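Local coordinates for surface protein SPB1 (Streptococcus agalactiae, PDB 4UZG) that serves as the backbone subunit of the group B streptococcus type 2b pilus, probably joined to its neighbours by sortase into a surface fibre, at residues E58-D63 with I68-Q73; Y236-K241 with V273-E278; V17-T22 with V164-G169. One frame throughout, in Å; residues are numbered along the deposited sequence.

Contact 1: E58-D63 with I68-Q73. With CA (calcium ion), chain D.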
loop_
_atom_site.group_PDB
_atom_site.type_symbol
_atom_site.label_atom_id
_atom_site.label_comp_id
_atom_site.label_asym_id
_atom_site.label_seq_id
_atom_site.Cartn_x
_atom_site.Cartn_y
_atom_site.Cartn_z
ATOM N N GLU A 58 7.794 -13.494 -9.504
ATOM C CA GLU A 58 8.389 -14.793 -9.234
ATOM C C GLU A 58 7.215 -15.771 -9.232
ATOM O O GLU A 58 6.265 -15.598 -8.460
ATOM C CB GLU A 58 9.140 -14.815 -7.911
ATOM C CG GLU A 58 9.814 -16.135 -7.635
ATOM C CD GLU A 58 11.314 -16.076 -7.791
ATOM O OE1 GLU A 58 11.794 -15.246 -8.593
ATOM O OE2 GLU A 58 12.020 -16.848 -7.112
ATOM N N VAL A 59 7.297 -16.781 -10.091
ATOM C CA VAL A 59 6.205 -17.718 -10.293
ATOM C C VAL A 59 6.716 -19.110 -9.923
ATOM O O VAL A 59 7.695 -19.577 -10.503
ATOM C CB VAL A 59 5.703 -17.709 -11.751
ATOM C CG1 VAL A 59 4.490 -18.600 -11.883
ATOM C CG2 VAL A 59 5.399 -16.277 -12.209
ATOM N N THR A 60 6.052 -19.765 -8.975
ATOM C CA THR A 60 6.468 -21.079 -8.532
ATOM C C THR A 60 5.291 -22.043 -8.442
ATOM O O THR A 60 4.131 -21.652 -8.248
ATOM C CB THR A 60 7.151 -21.027 -7.140
ATOM O OG1 THR A 60 6.224 -20.525 -6.178
ATOM C CG2 THR A 60 8.424 -20.205 -7.117
ATOM N N ILE A 61 5.649 -23.318 -8.549
ATOM C CA ILE A 61 4.744 -24.422 -8.298
ATOM C C ILE A 61 5.356 -25.233 -7.161
ATOM O O ILE A 61 6.511 -25.656 -7.243
ATOM C CB ILE A 61 4.547 -25.317 -9.549
ATOM C CG1 ILE A 61 4.021 -24.484 -10.731
ATOM C CG2 ILE A 61 3.613 -26.470 -9.211
ATOM C CD1 ILE A 61 4.003 -25.224 -12.016
ATOM N N THR A 62 4.581 -25.457 -6.106
ATOM C CA THR A 62 5.042 -26.215 -4.937
ATOM C C THR A 62 4.155 -27.442 -4.778
ATOM O O THR A 62 2.927 -27.322 -4.695
ATOM C CB THR A 62 4.976 -25.358 -3.672
ATOM O OG1 THR A 62 5.699 -24.143 -3.880
ATOM C CG2 THR A 62 5.588 -26.104 -2.489
ATOM N N ASP A 63 4.771 -28.608 -4.767
ATOM C CA ASP A 63 4.026 -29.844 -4.695
ATOM C C ASP A 63 3.725 -30.187 -3.250
ATOM O O ASP A 63 4.088 -29.454 -2.331
ATOM C CB ASP A 63 4.691 -30.965 -5.510
ATOM C CG ASP A 63 5.901 -31.580 -4.842
ATOM O OD1 ASP A 63 6.142 -31.374 -3.631
ATOM O OD2 ASP A 63 6.606 -32.329 -5.563
ATOM N N ILE A 68 9.764 -27.277 -4.851
ATOM C CA ILE A 68 9.455 -26.061 -5.594
ATOM C C ILE A 68 10.033 -26.115 -6.996
ATOM O O ILE A 68 11.206 -26.480 -7.195
ATOM C CB ILE A 68 10.031 -24.829 -4.854
ATOM C CG1 ILE A 68 9.446 -24.726 -3.441
ATOM C CG2 ILE A 68 9.763 -23.549 -5.678
ATOM C CD1 ILE A 68 10.164 -23.758 -2.549
ATOM N N THR A 69 9.214 -25.746 -7.973
ATOM C CA THR A 69 9.676 -25.499 -9.327
ATOM C C THR A 69 9.508 -24.005 -9.588
ATOM O O THR A 69 8.407 -23.481 -9.497
ATOM C CB THR A 69 8.861 -26.303 -10.352
ATOM O OG1 THR A 69 8.945 -27.700 -10.037
ATOM C CG2 THR A 69 9.357 -26.066 -11.753
ATOM N N THR A 70 10.601 -23.318 -9.878
ATOM C CA THR A 70 10.555 -21.904 -10.233
ATOM C C THR A 70 10.427 -21.795 -11.749
ATOM O O THR A 70 11.298 -22.278 -12.474
ATOM C CB THR A 70 11.791 -21.183 -9.728
ATOM O OG1 THR A 70 11.802 -21.274 -8.298
ATOM C CG2 THR A 70 11.783 -19.730 -10.164
ATOM N N LEU A 71 9.344 -21.163 -12.221
ATOM C CA LEU A 71 9.063 -21.088 -13.653
ATOM C C LEU A 71 9.793 -19.913 -14.280
ATOM O O LEU A 71 10.090 -18.920 -13.615
ATOM C CB LEU A 71 7.563 -20.951 -13.882
ATOM C CG LEU A 71 6.672 -22.005 -13.211
ATOM C CD1 LEU A 71 5.222 -21.822 -13.660
ATOM C CD2 LEU A 71 7.139 -23.406 -13.511
ATOM N N THR A 72 10.085 -20.044 -15.568
ATOM C CA THR A 72 10.666 -18.970 -16.339
ATOM C C THR A 72 9.734 -18.547 -17.468
ATOM O O THR A 72 8.930 -19.325 -17.966
ATOM C CB THR A 72 12.019 -19.377 -16.910
ATOM O OG1 THR A 72 11.849 -20.474 -17.812
ATOM C CG2 THR A 72 12.984 -19.763 -15.792
ATOM N N GLN A 73 9.874 -17.291 -17.879
ATOM C CA GLN A 73 8.976 -16.700 -18.858
ATOM C C GLN A 73 9.217 -17.231 -20.277
ATOM O O GLN A 73 10.364 -17.364 -20.703
ATOM C CB GLN A 73 9.142 -15.180 -18.854
ATOM C CG GLN A 73 8.086 -14.457 -19.657
ATOM C CD GLN A 73 8.295 -12.950 -19.672
ATOM O OE1 GLN A 73 8.946 -12.379 -18.792
ATOM N NE2 GLN A 73 7.762 -12.305 -20.690
HETATM CA CA CA D . 12.751 -28.371 -7.082
HETATM O O HOH W 1 11.978 -19.367 -6.421
HETATM O O HOH W 2 9.659 -16.965 -11.727
HETATM O O HOH W 3 7.227 -28.363 -8.091
#
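Peptide groups are the flat units that meet between Ile61 and Thr69: Ile61 N reaches Thr69 O at 2.9 Å and Thr69 N reaches Ile61 O at 2.8 Å. These reciprocal bonds mark an antiparallel hydrogen-bonded pair, flanked by the non-hydrogen-bonded pairs Thr60 with Thr70 and Thr62 with Ile68. A third bond, Leu71 N to Val59 O (2.9 Å, N-H...O 167°), continues the ladder, but its return leg is replaced by a water that accepts from Val59 N and donates to Leu71 O.

One face of the sheet carries Thr60, Thr62, Ile68 and Thr70. The Thr60 methyl CG2, anti to its own carbonyl carbon (OG1 at chi1 61°), lies 3.9 Å from Ile68 CG2 and 3.7 Å from Thr70 OG1. At the end of this face a water bridges the Glu58 carboxylate, through OE2, to Thr70 OG1. On the face bearing Ile61 and Thr69, the apolar contacts are made by Leu71, which presents CD1 to Val59 CG1 (3.8 Å) and, in the conformer of Ile61 described, CD2 to Ile61 CD1 (3.9 Å), while Tyr82, Ile93, Ile95 and Tyr117 close in on the same group. Ile61 O also accepts from a water that is bonded to Thr69 OG1, so this carbonyl is gripped twice.

Where the chain re-enters the second strand, Ile68 O binds calcium at 2.4 Å together with Asn67 OD1, and Asp63 OD1 accepts from Asn67 N. The whole is an antiparallel beta hairpin, strands 50-62 and 68-73, with a calcium site beside its turn.

Contact 2: Y236-K241 with V273-E278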
loop_
_atom_site.group_PDB
_atom_site.type_symbol
_atom_site.label_atom_id
_atom_site.label_comp_id
_atom_site.label_asym_id
_atom_site.label_seq_id
_atom_site.Cartn_x
_atom_site.Cartn_y
_atom_site.Cartn_z
ATOM N N TYR A 236 4.839 9.509 15.223
ATOM C CA TYR A 236 5.408 10.678 14.592
ATOM C C TYR A 236 5.415 11.827 15.582
ATOM O O TYR A 236 4.757 11.771 16.624
ATOM C CB TYR A 236 4.592 11.033 13.334
ATOM C CG TYR A 236 4.606 9.930 12.304
ATOM C CD1 TYR A 236 5.641 9.838 11.391
ATOM C CD2 TYR A 236 3.626 8.944 12.270
ATOM C CE1 TYR A 236 5.694 8.803 10.448
ATOM C CE2 TYR A 236 3.669 7.915 11.353
ATOM C CZ TYR A 236 4.697 7.848 10.419
ATOM O OH TYR A 236 4.779 6.838 9.478
ATOM N N TYR A 237 6.142 12.881 15.236
ATOM C CA TYR A 237 6.294 14.026 16.124
ATOM C C TYR A 237 6.138 15.310 15.336
ATOM O O TYR A 237 6.813 15.528 14.327
ATOM C CB TYR A 237 7.673 13.988 16.811
ATOM C CG TYR A 237 7.812 12.780 17.713
ATOM C CD1 TYR A 237 8.279 11.567 17.222
ATOM C CD2 TYR A 237 7.413 12.839 19.041
ATOM C CE1 TYR A 237 8.360 10.442 18.030
ATOM C CE2 TYR A 237 7.486 11.705 19.865
ATOM C CZ TYR A 237 7.970 10.515 19.347
ATOM O OH TYR A 237 8.029 9.412 20.172
ATOM N N LEU A 238 5.243 16.165 15.817
ATOM C CA LEU A 238 4.975 17.452 15.190
ATOM C C LEU A 238 5.941 18.474 15.756
ATOM O O LEU A 238 5.916 18.734 16.958
ATOM C CB LEU A 238 3.550 17.895 15.485
ATOM C CG LEU A 238 2.442 16.878 15.150
ATOM C CD1 LEU A 238 1.076 17.399 15.560
ATOM C CD2 LEU A 238 2.441 16.477 13.722
ATOM N N VAL A 239 6.772 19.051 14.906
ATOM C CA VAL A 239 7.801 19.993 15.322
ATOM C C VAL A 239 7.450 21.379 14.765
ATOM O O VAL A 239 7.440 21.585 13.553
ATOM C CB VAL A 239 9.176 19.553 14.821
ATOM C CG1 VAL A 239 10.252 20.553 15.189
ATOM C CG2 VAL A 239 9.538 18.164 15.350
ATOM N N GLU A 240 7.175 22.328 15.650
ATOM C CA GLU A 240 6.881 23.677 15.224
ATOM C C GLU A 240 8.176 24.395 14.898
ATOM O O GLU A 240 9.085 24.487 15.728
ATOM C CB GLU A 240 6.119 24.424 16.299
ATOM C CG GLU A 240 5.571 25.727 15.805
ATOM C CD GLU A 240 4.730 26.439 16.850
ATOM O OE1 GLU A 240 5.277 26.928 17.855
ATOM O OE2 GLU A 240 3.501 26.535 16.631
ATOM N N LYS A 241 8.246 24.910 13.675
ATOM C CA LYS A 241 9.367 25.698 13.205
ATOM C C LYS A 241 9.112 27.198 13.308
ATOM O O LYS A 241 10.065 27.963 13.463
ATOM C CB LYS A 241 9.703 25.335 11.771
ATOM C CG LYS A 241 10.175 23.909 11.593
ATOM C CD LYS A 241 11.357 23.544 12.500
ATOM C CE LYS A 241 12.626 24.326 12.205
ATOM N NZ LYS A 241 13.247 24.021 10.884
ATOM N N VAL A 273 -6.230 10.470 11.834
ATOM C CA VAL A 273 -6.052 11.063 13.152
ATOM C C VAL A 273 -6.025 12.591 13.046
ATOM O O VAL A 273 -5.709 13.175 12.003
ATOM C CB VAL A 273 -4.798 10.512 13.893
ATOM C CG1 VAL A 273 -4.872 9.012 14.044
ATOM C CG2 VAL A 273 -3.513 10.897 13.225
ATOM N N ASN A 274 -6.371 13.225 14.166
ATOM C CA ASN A 274 -6.641 14.651 14.213
ATOM C C ASN A 274 -6.038 15.307 15.446
ATOM O O ASN A 274 -6.766 15.829 16.292
ATOM C CB ASN A 274 -8.148 14.885 14.243
ATOM C CG ASN A 274 -8.855 14.281 13.066
ATOM O OD1 ASN A 274 -9.059 14.937 12.034
ATOM N ND2 ASN A 274 -9.243 13.014 13.203
ATOM N N PRO A 275 -4.704 15.335 15.560
ATOM C CA PRO A 275 -4.092 16.011 16.705
ATOM C C PRO A 275 -4.366 17.520 16.713
ATOM O O PRO A 275 -4.370 18.160 15.655
ATOM C CB PRO A 275 -2.595 15.744 16.486
ATOM C CG PRO A 275 -2.459 15.561 15.008
ATOM C CD PRO A 275 -3.693 14.780 14.648
ATOM N N THR A 276 -4.554 18.069 17.912
ATOM C CA THR A 276 -4.642 19.506 18.132
ATOM C C THR A 276 -3.370 19.944 18.839
ATOM O O THR A 276 -2.972 19.338 19.833
ATOM C CB THR A 276 -5.871 19.840 19.006
ATOM O OG1 THR A 276 -7.061 19.488 18.302
ATOM C CG2 THR A 276 -5.935 21.303 19.337
ATOM N N VAL A 277 -2.746 20.998 18.325
ATOM C CA VAL A 277 -1.550 21.568 18.924
ATOM C C VAL A 277 -1.902 22.945 19.458
ATOM O O VAL A 277 -2.423 23.804 18.720
ATOM C CB VAL A 277 -0.402 21.676 17.907
ATOM C CG1 VAL A 277 0.850 22.275 18.562
ATOM C CG2 VAL A 277 -0.092 20.312 17.277
ATOM N N GLU A 278 -1.640 23.163 20.742
ATOM C CA GLU A 278 -1.928 24.431 21.401
ATOM C C GLU A 278 -0.708 25.324 21.396
ATOM O O GLU A 278 0.424 24.901 21.601
ATOM C CB GLU A 278 -2.399 24.199 22.831
ATOM C CG GLU A 278 -3.681 23.400 22.904
ATOM C CD GLU A 278 -4.320 23.428 24.277
ATOM O OE1 GLU A 278 -3.753 24.067 25.188
ATOM O OE2 GLU A 278 -5.398 22.815 24.439
#
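Leu238 and Val277 meet through methyl groups, and the leucine can be followed outward to the contact. Its CB leaves the backbone toward 273-278 without meeting that segment. CG stands anti to the carbonyl carbon (chi1 -53°), and the extended second torsion carries CD1 forward, where it makes every contact with 273-278. CD1 lies 3.6 Å from Val277 CG2 and 4.0 Å from Pro275 CG, with Pro275 CB just behind at 4.1 Å; the leucine side chain stands at about a right angle to the proline's. Ile173, Leu191 and Val256 also touch the Leu238 side chain, enclosing it in apolar groups.

The backbones are not paired: the closest alpha carbons, Leu238 CA and Val277 CA, are 8.6 Å apart, a spacing that fits two layers meeting through side chains. Strand 234-240 belongs to the sheet with 188-192 and 254-258, strand 273-279 to the one with 169-177 and 225-231. Two residues after Leu238, the Glu240 side chain touches Lys175 and comes near Asn279, a grouping consistent with the Lys-Asn isopeptide site of pilin CnaB domains. The facing sheets form the beta sandwich of a prealbumin-like domain, probably of the CnaB type.

Contact 3: V17-T22 with V164-G169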
loop_
_atom_site.group_PDB
_atom_site.type_symbol
_atom_site.label_atom_id
_atom_site.label_comp_id
_atom_site.label_asym_id
_atom_site.label_seq_id
_atom_site.Cartn_x
_atom_site.Cartn_y
_atom_site.Cartn_z
ATOM N N VAL A 17 5.183 -2.196 -2.444
ATOM C CA VAL A 17 4.195 -3.134 -1.957
ATOM C C VAL A 17 4.511 -4.490 -2.566
ATOM O O VAL A 17 4.576 -4.618 -3.783
ATOM C CB VAL A 17 2.782 -2.701 -2.400
ATOM C CG1 VAL A 17 1.743 -3.707 -1.935
ATOM C CG2 VAL A 17 2.450 -1.294 -1.886
ATOM N N LYS A 18 4.756 -5.507 -1.735
ATOM C CA LYS A 18 4.941 -6.864 -2.261
ATOM C C LYS A 18 3.662 -7.641 -2.099
ATOM O O LYS A 18 3.146 -7.811 -0.982
ATOM C CB LYS A 18 6.090 -7.621 -1.613
ATOM C CG LYS A 18 6.338 -8.917 -2.364
ATOM C CD LYS A 18 7.683 -9.550 -2.061
ATOM C CE LYS A 18 8.115 -10.513 -3.169
ATOM N NZ LYS A 18 8.371 -9.792 -4.453
ATOM N N TYR A 19 3.151 -8.074 -3.244
ATOM C CA TYR A 19 1.940 -8.863 -3.341
ATOM C C TYR A 19 2.254 -10.344 -3.507
ATOM O O TYR A 19 3.230 -10.707 -4.174
ATOM C CB TYR A 19 1.180 -8.452 -4.590
ATOM C CG TYR A 19 0.561 -7.069 -4.593
ATOM C CD1 TYR A 19 -0.723 -6.876 -4.135
ATOM C CD2 TYR A 19 1.231 -5.974 -5.106
ATOM C CE1 TYR A 19 -1.347 -5.646 -4.204
ATOM C CE2 TYR A 19 0.622 -4.719 -5.170
ATOM C CZ TYR A 19 -0.664 -4.555 -4.724
ATOM O OH TYR A 19 -1.236 -3.313 -4.852
ATOM N N THR A 20 1.396 -11.185 -2.940
ATOM C CA THR A 20 1.463 -12.622 -3.115
ATOM C C THR A 20 0.085 -13.156 -3.493
ATOM O O THR A 20 -0.887 -12.903 -2.781
ATOM C CB THR A 20 1.952 -13.335 -1.837
ATOM O OG1 THR A 20 3.233 -12.805 -1.471
ATOM C CG2 THR A 20 2.107 -14.830 -2.068
ATOM N N ILE A 21 0.025 -13.877 -4.610
ATOM C CA ILE A 21 -1.181 -14.581 -5.032
ATOM C C ILE A 21 -0.903 -16.066 -4.831
ATOM O O ILE A 21 0.097 -16.578 -5.333
ATOM C CB ILE A 21 -1.485 -14.339 -6.517
ATOM C CG1 ILE A 21 -1.712 -12.855 -6.791
ATOM C CG2 ILE A 21 -2.682 -15.189 -6.941
ATOM C CD1 ILE A 21 -1.598 -12.519 -8.276
ATOM N N THR A 22 -1.775 -16.760 -4.122
ATOM C CA THR A 22 -1.610 -18.182 -3.795
ATOM C C THR A 22 -2.861 -18.939 -4.248
ATOM O O THR A 22 -3.984 -18.510 -3.928
ATOM C CB THR A 22 -1.368 -18.369 -2.245
ATOM O OG1 THR A 22 -0.216 -17.601 -1.837
ATOM C CG2 THR A 22 -1.168 -19.824 -1.858
ATOM N N VAL A 164 -7.203 -7.675 -2.325
ATOM C CA VAL A 164 -6.553 -7.079 -1.171
ATOM C C VAL A 164 -6.532 -5.569 -1.370
ATOM O O VAL A 164 -6.445 -5.094 -2.495
ATOM C CB VAL A 164 -5.142 -7.695 -0.902
ATOM C CG1 VAL A 164 -4.157 -7.253 -1.961
ATOM C CG2 VAL A 164 -4.643 -7.351 0.490
ATOM N N THR A 165 -6.626 -4.840 -0.263
ATOM C CA THR A 165 -6.641 -3.379 -0.267
ATOM C C THR A 165 -5.373 -2.852 0.393
ATOM O O THR A 165 -5.099 -3.182 1.541
ATOM C CB THR A 165 -7.874 -2.867 0.513
ATOM O OG1 THR A 165 -9.080 -3.431 -0.038
ATOM C CG2 THR A 165 -7.940 -1.326 0.499
ATOM N N VAL A 166 -4.590 -2.062 -0.332
ATOM C CA VAL A 166 -3.428 -1.425 0.283
ATOM C C VAL A 166 -3.912 -0.243 1.120
ATOM O O VAL A 166 -4.914 0.400 0.802
ATOM C CB VAL A 166 -2.368 -0.965 -0.729
ATOM C CG1 VAL A 166 -1.765 -2.163 -1.465
ATOM C CG2 VAL A 166 -2.941 0.097 -1.658
ATOM N N ARG A 167 -3.225 0.010 2.227
ATOM C CA ARG A 167 -3.682 1.006 3.196
ATOM C C ARG A 167 -2.596 1.999 3.560
ATOM O O ARG A 167 -1.417 1.633 3.657
ATOM C CB ARG A 167 -4.136 0.314 4.483
ATOM C CG ARG A 167 -5.159 -0.760 4.368
ATOM C CD ARG A 167 -6.499 -0.232 4.421
ATOM N NE ARG A 167 -7.558 -1.212 4.240
ATOM C CZ ARG A 167 -8.790 -0.844 3.991
ATOM N NH1 ARG A 167 -9.082 0.435 3.913
ATOM N NH2 ARG A 167 -9.721 -1.740 3.780
ATOM N N ASP A 168 -3.011 3.233 3.819
ATOM C CA ASP A 168 -2.143 4.245 4.394
ATOM C C ASP A 168 -2.950 5.149 5.322
ATOM O O ASP A 168 -4.165 4.995 5.438
ATOM C CB ASP A 168 -1.333 5.004 3.321
ATOM C CG ASP A 168 -2.137 5.902 2.419
ATOM O OD1 ASP A 168 -3.283 6.256 2.691
ATOM O OD2 ASP A 168 -1.518 6.306 1.380
ATOM N N GLY A 169 -2.253 6.045 6.010
ATOM C CA GLY A 169 -2.850 6.902 7.009
ATOM C C GLY A 169 -2.709 8.383 6.708
ATOM O O GLY A 169 -1.988 8.799 5.798
#
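Tyr19 sets the edge of its ring against Val164, whose CG1 lies near the ring plane, 3.9 Å from CE1. The setting is a beta-sandwich-like packing in the N-terminal part of the chain: strands 16-26 and 162-165 belong to one large, curved sheet but are far apart in its strand order, so that they face each other across the interior here, through side chains. The alpha-carbon spacing supports this, Tyr19 CA to Val164 CA being 8.9 Å, too long for paired strands.

The aromatic ring covers the distance. With CG anti to the carbonyl carbon (chi1 -69°), the tyrosine brings its far end close to the other segment although its CB does not point there. Beyond the ring, OH lies 3.6 Å from Val166 CG1 in the conformer described, and the two side chains run at about a right angle. Tyr127 meets the ring with its plane tilted by about 10°, while Met44 and Asn147 add further contacts around the side chain.

After Val166 the chain leaves this layer for strand 169-177 of the next domain, with Arg167 NH1 held by the carbonyls of Gly138 and Ala140. Val17 completes the cluster: its CG1 touches Val166 CG1 at 3.9 Å, in that same conformer of Val166, and stands 3.6 Å above one face of the Tyr19 ring, offset toward the rim.

Contacts 1 and 3 reach the same large sheet of the N-terminal region, their centres about 21 Å apart, and the hairpin of contact 1 is nested within the long chain excursion that contact 3 closes. Strand 121-131 lies between strands 16-26 and 50-62, linking the two through backbone hydrogen bonds. Contact 2 comes later in the chain and joins the two sheets of the prealbumin-like domain. Its centre is about 29 Å from that of contact 3 and about 48 Å from that of contact 1, on the opposite side of the chain's centre. Segment 164-169, running from the large sheet's last strand to strand 169-177, forms the passage between domains, consistent with an elongated, two-domain pilus subunit.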